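Local coordinates for GAF domain/HD domain protein (Geobacter sulfurreducens, PDB 3EEA) that is of unknown function but may have phosphatase activity as a whole protein, this chain being its GAF domain, a fold that in relatives often senses small ligands, at residues Arg105-Leu110 with Phe125-Arg130; Trp33-Phe38 with Pro60-Met65; Thr12-Val17 with Leu152-Met157. All blocks are in the same frame, centred on the assembly; numbering follows the deposited sequence.

In the fold
The contacts belong to one GAF domain, a five-stranded antiparallel sheet with helices packed on it. Contact 1 pairs the central strand 119-129 with 107-116 through backbone hydrogen bonds. Contact 2 sets helix 59-64 over the neighbouring strand 33-39 by aromatic packing and a water bridge. Both are buried, share the sheet and contribute to the pocket that holds a polyether; the pairs Phe125-Tyr37 and Leu107-Trp33 link them. Contact 3 lies about 27 Å from contact 1, centre to centre, joining helices 14-28 and 137-158 with valines and a methionine; partly buried beside the second subunit, it touches contact 2 where Val154 meets Phe38.

Contact 1. Residues Arg105-Leu110 with Phe125-Arg130; sequences RNLCVL and FMARTR
Leu107-Leu110 and Phe125-Thr129 run antiparallel, their axes 4.4 Å apart at closest approach and 161° between directions. Cys108 faces Arg128 and Leu110 faces Met126 as hydrogen-bonded pairs, each joined by two N-H...O bonds; the shortest, Cys108 N to Arg128 O at 2.6 Å, points nearly along the C=O axis. Between them Val109 and Ala127 form a non-hydrogen-bonded pair, where Ala127 CA brings its hydrogen to Cys108 O at 3.3 Å. The ladder ends with Arg130 N donating to Asn106 O (2.8 Å), tilted 35° from the carbonyl plane. This is the open-end half of the hairpin 107-116/119-129 in the GAF sheet. On one face Ala127 CB touches both Leu107 CD1, 4.1 Å away, and Val109 CG2; Leu107 and Phe125 there help line the polyether pocket. On the other, Leu110 and Met126 pack against helix 137-158, and the Arg128 guanidinium reaches Lys30 O, Pro133 O and the carboxylate of Glu139. The Arg130 side chain lies across the start of strand 107-116: CG lies 3.3 Å from Leu107 O, CD 3.4 Å from Arg105 O, and the chain bends at chi3 (74°), while NE bonds to Thr88 O.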
loop_
_atom_site.group_PDB
_atom_site.type_symbol
_atom_site.label_atom_id
_atom_site.label_comp_id
_atom_site.label_asym_id
_atom_site.label_seq_id
_atom_site.Cartn_x
_atom_site.Cartn_y
_atom_site.Cartn_z
ATOM N N ARG A 105 10.407 -6.962 -26.471
ATOM C CA ARG A 105 10.738 -5.935 -27.471
ATOM C C ARG A 105 9.696 -4.795 -27.584
ATOM O O ARG A 105 10.056 -3.673 -27.891
ATOM C CB ARG A 105 10.940 -6.578 -28.849
ATOM C CG ARG A 105 9.644 -6.830 -29.611
ATOM C CD ARG A 105 9.769 -7.928 -30.637
ATOM N NE ARG A 105 8.453 -8.205 -31.189
ATOM C CZ ARG A 105 7.573 -9.077 -30.696
ATOM N NH1 ARG A 105 7.835 -9.807 -29.609
ATOM N NH2 ARG A 105 6.408 -9.225 -31.311
ATOM N N ASN A 106 8.422 -5.086 -27.330
ATOM C CA ASN A 106 7.364 -4.066 -27.410
ATOM C C ASN A 106 7.081 -3.336 -26.104
ATOM O O ASN A 106 6.051 -2.610 -25.995
ATOM C CB ASN A 106 6.039 -4.689 -27.876
ATOM C CG ASN A 106 6.011 -4.987 -29.368
ATOM O OD1 ASN A 106 5.231 -5.842 -29.816
ATOM N ND2 ASN A 106 6.852 -4.300 -30.138
ATOM N N LEU A 107 7.959 -3.524 -25.110
ATOM C CA LEU A 107 7.648 -3.130 -23.726
ATOM C C LEU A 107 8.656 -2.160 -23.099
ATOM O O LEU A 107 9.816 -2.160 -23.467
ATOM C CB LEU A 107 7.513 -4.406 -22.869
ATOM C CG LEU A 107 6.479 -5.472 -23.258
ATOM C CD1 LEU A 107 6.623 -6.774 -22.416
ATOM C CD2 LEU A 107 5.038 -5.015 -23.141
ATOM N N CYS A 108 8.166 -1.277 -22.225
ATOM C CA CYS A 108 8.980 -0.503 -21.307
ATOM C C CYS A 108 8.973 -1.361 -20.021
ATOM O O CYS A 108 7.884 -1.732 -19.571
ATOM C CB CYS A 108 8.308 0.856 -21.056
ATOM S SG CYS A 108 9.077 1.761 -19.683
ATOM N N VAL A 109 10.144 -1.684 -19.455
ATOM C CA VAL A 109 10.200 -2.584 -18.259
ATOM C C VAL A 109 10.908 -1.940 -17.081
ATOM O O VAL A 109 12.026 -1.436 -17.194
ATOM C CB VAL A 109 10.800 -3.965 -18.554
ATOM C CG1 VAL A 109 10.804 -4.829 -17.251
ATOM C CG2 VAL A 109 10.055 -4.663 -19.737
ATOM N N LEU A 110 10.188 -1.883 -15.964
ATOM C CA LEU A 110 10.715 -1.373 -14.749
ATOM C C LEU A 110 11.032 -2.561 -13.828
ATOM O O LEU A 110 10.162 -3.396 -13.585
ATOM C CB LEU A 110 9.720 -0.441 -14.103
ATOM C CG LEU A 110 10.041 0.079 -12.730
ATOM C CD1 LEU A 110 11.201 1.086 -12.765
ATOM C CD2 LEU A 110 8.774 0.715 -12.104
ATOM N N PHE A 125 8.895 -6.929 -11.477
ATOM C CA PHE A 125 9.000 -6.343 -12.805
ATOM C C PHE A 125 7.612 -5.896 -13.294
ATOM O O PHE A 125 6.609 -6.617 -13.126
ATOM C CB PHE A 125 9.564 -7.344 -13.743
ATOM C CG PHE A 125 10.907 -7.906 -13.306
ATOM C CD1 PHE A 125 12.071 -7.222 -13.588
ATOM C CD2 PHE A 125 10.984 -9.080 -12.553
ATOM C CE1 PHE A 125 13.310 -7.741 -13.183
ATOM C CE2 PHE A 125 12.215 -9.612 -12.144
ATOM C CZ PHE A 125 13.373 -8.921 -12.439
ATOM N N MET A 126 7.554 -4.708 -13.848
ATOM C CA MET A 126 6.303 -4.098 -14.323
ATOM C C MET A 126 6.548 -3.671 -15.743
ATOM O O MET A 126 7.631 -3.211 -16.054
ATOM C CB MET A 126 5.932 -2.914 -13.463
ATOM C CG MET A 126 5.571 -3.387 -12.001
ATOM S SD MET A 126 5.121 -2.043 -10.928
ATOM C CE MET A 126 3.622 -1.478 -11.611
ATOM N N ALA A 127 5.550 -3.888 -16.606
ATOM C CA ALA A 127 5.710 -3.645 -18.029
ATOM C C ALA A 127 4.502 -2.905 -18.564
ATOM O O ALA A 127 3.381 -3.143 -18.126
ATOM C CB ALA A 127 5.868 -4.995 -18.797
ATOM N N ARG A 128 4.763 -2.037 -19.514
ATOM C CA ARG A 128 3.729 -1.587 -20.436
ATOM C C ARG A 128 4.290 -1.380 -21.849
ATOM O O ARG A 128 5.524 -1.372 -22.064
ATOM C CB ARG A 128 2.937 -0.395 -19.896
ATOM C CG ARG A 128 3.651 0.669 -19.396
ATOM C CD ARG A 128 2.703 1.541 -18.554
ATOM N NE ARG A 128 3.270 2.836 -18.446
ATOM C CZ ARG A 128 3.080 3.748 -17.492
ATOM N NH1 ARG A 128 3.759 4.856 -17.628
ATOM N NH2 ARG A 128 2.302 3.591 -16.440
ATOM N N THR A 129 3.383 -1.291 -22.833
ATOM C CA THR A 129 3.832 -1.246 -24.218
ATOM C C THR A 129 4.509 0.063 -24.430
ATOM O O THR A 129 4.146 1.053 -23.790
ATOM C CB THR A 129 2.682 -1.458 -25.211
ATOM O OG1 THR A 129 1.611 -0.564 -24.891
ATOM C CG2 THR A 129 2.187 -2.911 -25.104
ATOM N N ARG A 130 5.509 0.052 -25.308
ATOM C CA ARG A 130 6.400 1.184 -25.543
ATOM C C ARG A 130 5.777 2.389 -26.249
ATOM O O ARG A 130 6.431 3.422 -26.359
ATOM C CB ARG A 130 7.595 0.750 -26.401
ATOM C CG ARG A 130 8.532 -0.219 -25.743
ATOM C CD ARG A 130 9.700 -0.525 -26.666
ATOM N NE ARG A 130 10.622 0.611 -26.707
ATOM C CZ ARG A 130 10.942 1.329 -27.783
ATOM N NH1 ARG A 130 10.443 1.062 -28.974
ATOM N NH2 ARG A 130 11.792 2.340 -27.649
#

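Contact 2. Residues Trp33-Phe38 with Pro60-Met65; sequences WIAVYF and PVFREM
Strand 33-38 and the helical turn 60-64 point nearly the same way, 20° between their directions, but their axes come no closer than 10.6 Å, so side chains span the gap. Phe62 does most of this. Its CG lies anti to the backbone N (chi1 171°), and the ring reaches the strand with one edge leading. That edge is directed at the face of Tyr37 in an offset edge-to-face pair, centroids 5.3 Å apart and planes at 75°. The side chains pass one another from opposing sides, and the phenol end of Tyr37 lies against the Phe62 rim: CE1 of Phe62 is 3.6 Å from Tyr37 CZ, and CD1 of Phe62 is 3.4 Å from Tyr37 OH. Farther round the same rim, Phe62 CZ approaches Val36 O at 3.7 Å, near the ring plane, while CE1 of Phe62 also meets the methyl of Ala35, CB, at 3.9 Å.

The polar end of Tyr37 is joined to the helix end by one water. Tyr37 OH donates to it at 2.7 Å, and the water passes its own two hydrogens to Phe62 O and to Met65 O, the latter 2.6 Å from the water oxygen. Three bonds thus fix the water and tie the phenol to the carbonyls where the chain leaves the helix. The water and Met65 O both lie at the edge of the Tyr37 ring, in its plane.

Trp33, Tyr37 and Met65 belong to the pocket holding the polyether, probably a crystallisation additive. Phe125 of strand 119-129 meets the Tyr37 ring nearly perpendicularly, Phe62 touches Pro48 and Ser51 of strand 46-52, and Val36 turns from the helix 59-64 side to pack on Ser22 of helix 14-28.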
loop_
_atom_site.group_PDB
_atom_site.type_symbol
_atom_site.label_atom_id
_atom_site.label_comp_id
_atom_site.label_asym_id
_atom_site.label_seq_id
_atom_site.Cartn_x
_atom_site.Cartn_y
_atom_site.Cartn_z
ATOM N N TRP A 33 1.456 -5.784 -17.358
ATOM C CA TRP A 33 1.589 -6.894 -16.438
ATOM C C TRP A 33 2.660 -6.630 -15.381
ATOM O O TRP A 33 3.416 -5.637 -15.494
ATOM C CB TRP A 33 1.916 -8.169 -17.176
ATOM C CG TRP A 33 3.021 -8.169 -18.113
ATOM C CD1 TRP A 33 2.906 -8.313 -19.489
ATOM C CD2 TRP A 33 4.450 -8.263 -17.832
ATOM N NE1 TRP A 33 4.131 -8.367 -20.055
ATOM C CE2 TRP A 33 5.106 -8.346 -19.081
ATOM C CE3 TRP A 33 5.227 -8.184 -16.661
ATOM C CZ2 TRP A 33 6.499 -8.402 -19.204
ATOM C CZ3 TRP A 33 6.633 -8.239 -16.774
ATOM C CH2 TRP A 33 7.254 -8.324 -18.045
ATOM N N ILE A 34 2.630 -7.481 -14.361
ATOM C CA ILE A 34 3.530 -7.500 -13.208
ATOM C C ILE A 34 3.987 -8.931 -12.967
ATOM O O ILE A 34 3.187 -9.871 -13.048
ATOM C CB ILE A 34 2.834 -6.980 -11.907
ATOM C CG1 ILE A 34 2.177 -5.638 -12.201
ATOM C CG2 ILE A 34 3.844 -6.958 -10.734
ATOM C CD1 ILE A 34 1.509 -4.902 -10.993
ATOM N N ALA A 35 5.286 -9.106 -12.764
ATOM C CA ALA A 35 5.881 -10.402 -12.537
ATOM C C ALA A 35 6.771 -10.328 -11.288
ATOM O O ALA A 35 7.707 -9.523 -11.261
ATOM C CB ALA A 35 6.699 -10.824 -13.758
ATOM N N VAL A 36 6.483 -11.151 -10.273
ATOM C CA VAL A 36 7.172 -11.105 -9.013
ATOM C C VAL A 36 7.979 -12.364 -8.849
ATOM O O VAL A 36 7.468 -13.453 -9.110
ATOM C CB VAL A 36 6.178 -10.960 -7.790
ATOM C CG1 VAL A 36 7.005 -10.885 -6.461
ATOM C CG2 VAL A 36 5.243 -9.782 -8.019
ATOM N N TYR A 37 9.221 -12.200 -8.409
ATOM C CA TYR A 37 10.155 -13.278 -8.145
ATOM C C TYR A 37 10.770 -13.174 -6.752
ATOM O O TYR A 37 10.968 -12.059 -6.217
ATOM C CB TYR A 37 11.325 -13.165 -9.101
ATOM C CG TYR A 37 10.987 -13.409 -10.548
ATOM C CD1 TYR A 37 11.316 -14.628 -11.186
ATOM C CD2 TYR A 37 10.335 -12.436 -11.294
ATOM C CE1 TYR A 37 10.976 -14.844 -12.513
ATOM C CE2 TYR A 37 10.050 -12.639 -12.636
ATOM C CZ TYR A 37 10.359 -13.834 -13.232
ATOM O OH TYR A 37 10.029 -14.010 -14.543
ATOM N N PHE A 38 11.128 -14.321 -6.171
ATOM C CA PHE A 38 11.903 -14.314 -4.952
ATOM C C PHE A 38 13.340 -14.715 -5.218
ATOM O O PHE A 38 13.605 -15.527 -6.108
ATOM C CB PHE A 38 11.280 -15.242 -3.931
ATOM C CG PHE A 38 10.002 -14.735 -3.345
ATOM C CD1 PHE A 38 9.917 -13.438 -2.836
ATOM C CD2 PHE A 38 8.897 -15.550 -3.262
ATOM C CE1 PHE A 38 8.741 -12.978 -2.287
ATOM C CE2 PHE A 38 7.696 -15.098 -2.691
ATOM C CZ PHE A 38 7.619 -13.820 -2.207
ATOM N N PRO A 60 3.008 -20.423 -18.873
ATOM C CA PRO A 60 3.953 -21.554 -18.673
ATOM C C PRO A 60 5.422 -21.130 -18.727
ATOM O O PRO A 60 6.237 -21.699 -18.029
ATOM C CB PRO A 60 3.668 -22.496 -19.849
ATOM C CG PRO A 60 2.352 -22.062 -20.408
ATOM C CD PRO A 60 2.101 -20.644 -20.016
ATOM N N VAL A 61 5.744 -20.152 -19.567
ATOM C CA VAL A 61 7.105 -19.601 -19.654
ATOM C C VAL A 61 7.567 -18.912 -18.348
ATOM O O VAL A 61 8.644 -19.203 -17.814
ATOM C CB VAL A 61 7.210 -18.578 -20.807
ATOM C CG1 VAL A 61 8.583 -17.870 -20.785
ATOM C CG2 VAL A 61 6.936 -19.271 -22.156
ATOM N N PHE A 62 6.744 -17.991 -17.849
ATOM C CA PHE A 62 6.965 -17.392 -16.539
ATOM C C PHE A 62 7.180 -18.453 -15.456
ATOM O O PHE A 62 8.133 -18.366 -14.688
ATOM C CB PHE A 62 5.775 -16.494 -16.151
ATOM C CG PHE A 62 5.827 -16.021 -14.731
ATOM C CD1 PHE A 62 6.790 -15.101 -14.348
ATOM C CD2 PHE A 62 4.983 -16.541 -13.768
ATOM C CE1 PHE A 62 6.891 -14.657 -13.060
ATOM C CE2 PHE A 62 5.093 -16.131 -12.450
ATOM C CZ PHE A 62 6.051 -15.165 -12.089
ATOM N N ARG A 63 6.300 -19.444 -15.390
ATOM C CA ARG A 63 6.330 -20.385 -14.267
ATOM C C ARG A 63 7.553 -21.303 -14.284
ATOM O O ARG A 63 7.971 -21.780 -13.225
ATOM C CB ARG A 63 5.067 -21.202 -14.195
ATOM C CG ARG A 63 3.835 -20.376 -13.918
ATOM C CD ARG A 63 2.910 -21.056 -12.917
ATOM N NE ARG A 63 1.801 -21.655 -13.616
ATOM C CZ ARG A 63 0.526 -21.307 -13.489
ATOM N NH1 ARG A 63 0.139 -20.347 -12.646
ATOM N NH2 ARG A 63 -0.383 -21.944 -14.219
ATOM N N GLU A 64 8.151 -21.519 -15.438
ATOM C CA GLU A 64 9.266 -22.450 -15.522
ATOM C C GLU A 64 10.649 -21.816 -15.648
ATOM O O GLU A 64 11.637 -22.538 -15.655
ATOM C CB GLU A 64 9.056 -23.392 -16.699
ATOM C CG GLU A 64 9.312 -22.825 -18.060
ATOM C CD GLU A 64 8.824 -23.813 -19.123
ATOM O OE1 GLU A 64 8.306 -24.872 -18.742
ATOM O OE2 GLU A 64 8.968 -23.565 -20.323
ATOM N N MET A 65 10.725 -20.513 -15.814
ATOM C CA MET A 65 11.995 -19.823 -16.166
ATOM C C MET A 65 12.623 -19.064 -14.965
ATOM O O MET A 65 12.242 -17.923 -14.662
ATOM C CB MET A 65 11.716 -18.883 -17.346
ATOM C CG MET A 65 12.898 -18.078 -17.879
ATOM S SD MET A 65 12.539 -16.940 -19.269
ATOM C CE MET A 65 11.416 -15.709 -18.533
HETATM O O HOH W 1 10.124 -16.584 -15.311
#

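Contact 3. Residues Thr12-Val17 with Leu152-Met157; sequences TDVDEV and LVVSHM
Met157 fits against the loop residue Thr12 and the first turn of helix 14-28, where it meets Val17. Its CG is anti to the carbonyl carbon (chi1 -64°); the chain runs on extended, and SD lies 3.7 Å from Thr12 C. Beyond the sulfur, the methyl CE meets Val17 CG2 tip to tip at 3.5 Å. Val14 CG1 fits into the notch between Val154 and Met157, one turn apart on the other helix, touching Val154 CG1 and Met157 CB, each at 3.8 Å; the Val14 side chain stands at about a right angle to that of Val154 and runs counter to that of Met157. One turn on, Val17 spreads its two methyls: CG1 packs on Val154 CG2 at 3.8 Å, while CG2, already against Met157, also reaches Val153 CG1 at 3.9 Å. The first and last long helices of the GAF domain, 14-28 and 137-158, are joined here by this apolar seam. Asp13 N-caps the former, its OD1 taking Glu16 N at 3.2 Å from above the carboxylate plane. Thr12 CB and CG2 lie against Met157, CG2 3.9 Å from Met157 O, while its hydroxyl bonds Leu8 O. Beside the seam, Val153 and Met157 pack on His156 of the second subunit.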
loop_
_atom_site.group_PDB
_atom_site.type_symbol
_atom_site.label_atom_id
_atom_site.label_comp_id
_atom_site.label_asym_id
_atom_site.label_seq_id
_atom_site.Cartn_x
_atom_site.Cartn_y
_atom_site.Cartn_z
ATOM N N THR A 12 1.856 -16.469 8.115
ATOM C CA THR A 12 3.075 -16.284 7.324
ATOM C C THR A 12 2.845 -16.548 5.860
ATOM O O THR A 12 3.753 -16.984 5.188
ATOM C CB THR A 12 4.240 -17.187 7.843
ATOM O OG1 THR A 12 3.844 -18.567 7.757
ATOM C CG2 THR A 12 4.619 -16.812 9.256
ATOM N N ASP A 13 1.677 -16.189 5.343
ATOM C CA ASP A 13 1.298 -16.524 3.980
ATOM C C ASP A 13 1.822 -15.459 3.009
ATOM O O ASP A 13 1.172 -14.457 2.677
ATOM C CB ASP A 13 -0.217 -16.701 3.871
ATOM C CG ASP A 13 -0.646 -17.274 2.525
ATOM O OD1 ASP A 13 0.104 -17.111 1.536
ATOM O OD2 ASP A 13 -1.764 -17.831 2.479
ATOM N N VAL A 14 3.034 -15.692 2.577
ATOM C CA VAL A 14 3.721 -14.767 1.678
ATOM C C VAL A 14 2.982 -14.578 0.340
ATOM O O VAL A 14 3.017 -13.492 -0.240
ATOM C CB VAL A 14 5.202 -15.211 1.447
ATOM C CG1 VAL A 14 6.074 -14.929 2.680
ATOM C CG2 VAL A 14 5.280 -16.673 1.097
ATOM N N ASP A 15 2.328 -15.621 -0.167
ATOM C CA ASP A 15 1.643 -15.499 -1.458
ATOM C C ASP A 15 0.442 -14.564 -1.379
ATOM O O ASP A 15 0.175 -13.847 -2.327
ATOM C CB ASP A 15 1.282 -16.866 -2.079
ATOM C CG ASP A 15 0.774 -16.741 -3.517
ATOM O OD1 ASP A 15 1.397 -16.033 -4.360
ATOM O OD2 ASP A 15 -0.298 -17.304 -3.805
ATOM N N GLU A 16 -0.285 -14.527 -0.266
ATOM C CA GLU A 16 -1.394 -13.561 -0.164
ATOM C C GLU A 16 -0.849 -12.113 -0.120
ATOM O O GLU A 16 -1.503 -11.235 -0.622
ATOM C CB GLU A 16 -2.286 -13.749 1.051
ATOM C CG GLU A 16 -3.138 -14.989 1.038
ATOM C CD GLU A 16 -4.337 -14.886 0.117
ATOM O OE1 GLU A 16 -4.887 -13.768 -0.109
ATOM O OE2 GLU A 16 -4.760 -15.956 -0.331
ATOM N N VAL A 17 0.292 -11.902 0.522
ATOM C CA VAL A 17 0.960 -10.590 0.550
ATOM C C VAL A 17 1.303 -10.166 -0.909
ATOM O O VAL A 17 1.026 -9.026 -1.325
ATOM C CB VAL A 17 2.197 -10.590 1.462
ATOM C CG1 VAL A 17 2.958 -9.237 1.398
ATOM C CG2 VAL A 17 1.789 -10.874 2.974
ATOM N N LEU A 152 9.283 -5.836 3.513
ATOM C CA LEU A 152 9.504 -5.888 4.950
ATOM C C LEU A 152 8.598 -6.945 5.621
ATOM O O LEU A 152 9.030 -7.778 6.478
ATOM C CB LEU A 152 9.215 -4.508 5.519
ATOM C CG LEU A 152 9.261 -4.306 7.000
ATOM C CD1 LEU A 152 10.640 -4.735 7.526
ATOM C CD2 LEU A 152 9.029 -2.731 7.188
ATOM N N VAL A 153 7.351 -6.939 5.191
ATOM C CA VAL A 153 6.364 -7.912 5.661
ATOM C C VAL A 153 6.807 -9.337 5.323
ATOM O O VAL A 153 6.780 -10.229 6.207
ATOM C CB VAL A 153 4.953 -7.654 5.082
ATOM C CG1 VAL A 153 3.979 -8.808 5.514
ATOM C CG2 VAL A 153 4.357 -6.302 5.620
ATOM N N VAL A 154 7.156 -9.556 4.063
ATOM C CA VAL A 154 7.576 -10.894 3.555
ATOM C C VAL A 154 8.804 -11.355 4.310
ATOM O O VAL A 154 8.879 -12.508 4.753
ATOM C CB VAL A 154 7.813 -10.915 2.021
ATOM C CG1 VAL A 154 8.495 -12.279 1.589
ATOM C CG2 VAL A 154 6.448 -10.762 1.293
ATOM N N SER A 155 9.728 -10.434 4.566
ATOM C CA SER A 155 10.948 -10.804 5.276
ATOM C C SER A 155 10.623 -11.259 6.701
ATOM O O SER A 155 11.111 -12.314 7.128
ATOM C CB SER A 155 11.981 -9.704 5.233
ATOM O OG SER A 155 11.724 -8.754 6.228
ATOM N N HIS A 156 9.736 -10.548 7.412
ATOM C CA HIS A 156 9.256 -11.014 8.736
ATOM C C HIS A 156 8.665 -12.430 8.651
ATOM O O HIS A 156 8.933 -13.288 9.534
ATOM C CB HIS A 156 8.221 -10.083 9.385
ATOM C CG HIS A 156 8.747 -8.753 9.802
ATOM N ND1 HIS A 156 7.931 -7.653 9.964
ATOM C CD2 HIS A 156 10.009 -8.327 10.051
ATOM C CE1 HIS A 156 8.667 -6.609 10.312
ATOM N NE2 HIS A 156 9.934 -6.992 10.369
ATOM N N MET A 157 7.863 -12.687 7.622
ATOM C CA MET A 157 7.232 -14.010 7.431
ATOM C C MET A 157 8.244 -15.145 7.083
ATOM O O MET A 157 8.095 -16.276 7.550
ATOM C CB MET A 157 6.199 -13.934 6.323
ATOM C CG MET A 157 5.016 -13.021 6.602
ATOM S SD MET A 157 3.698 -12.972 5.319
ATOM C CE MET A 157 2.372 -12.105 6.204
#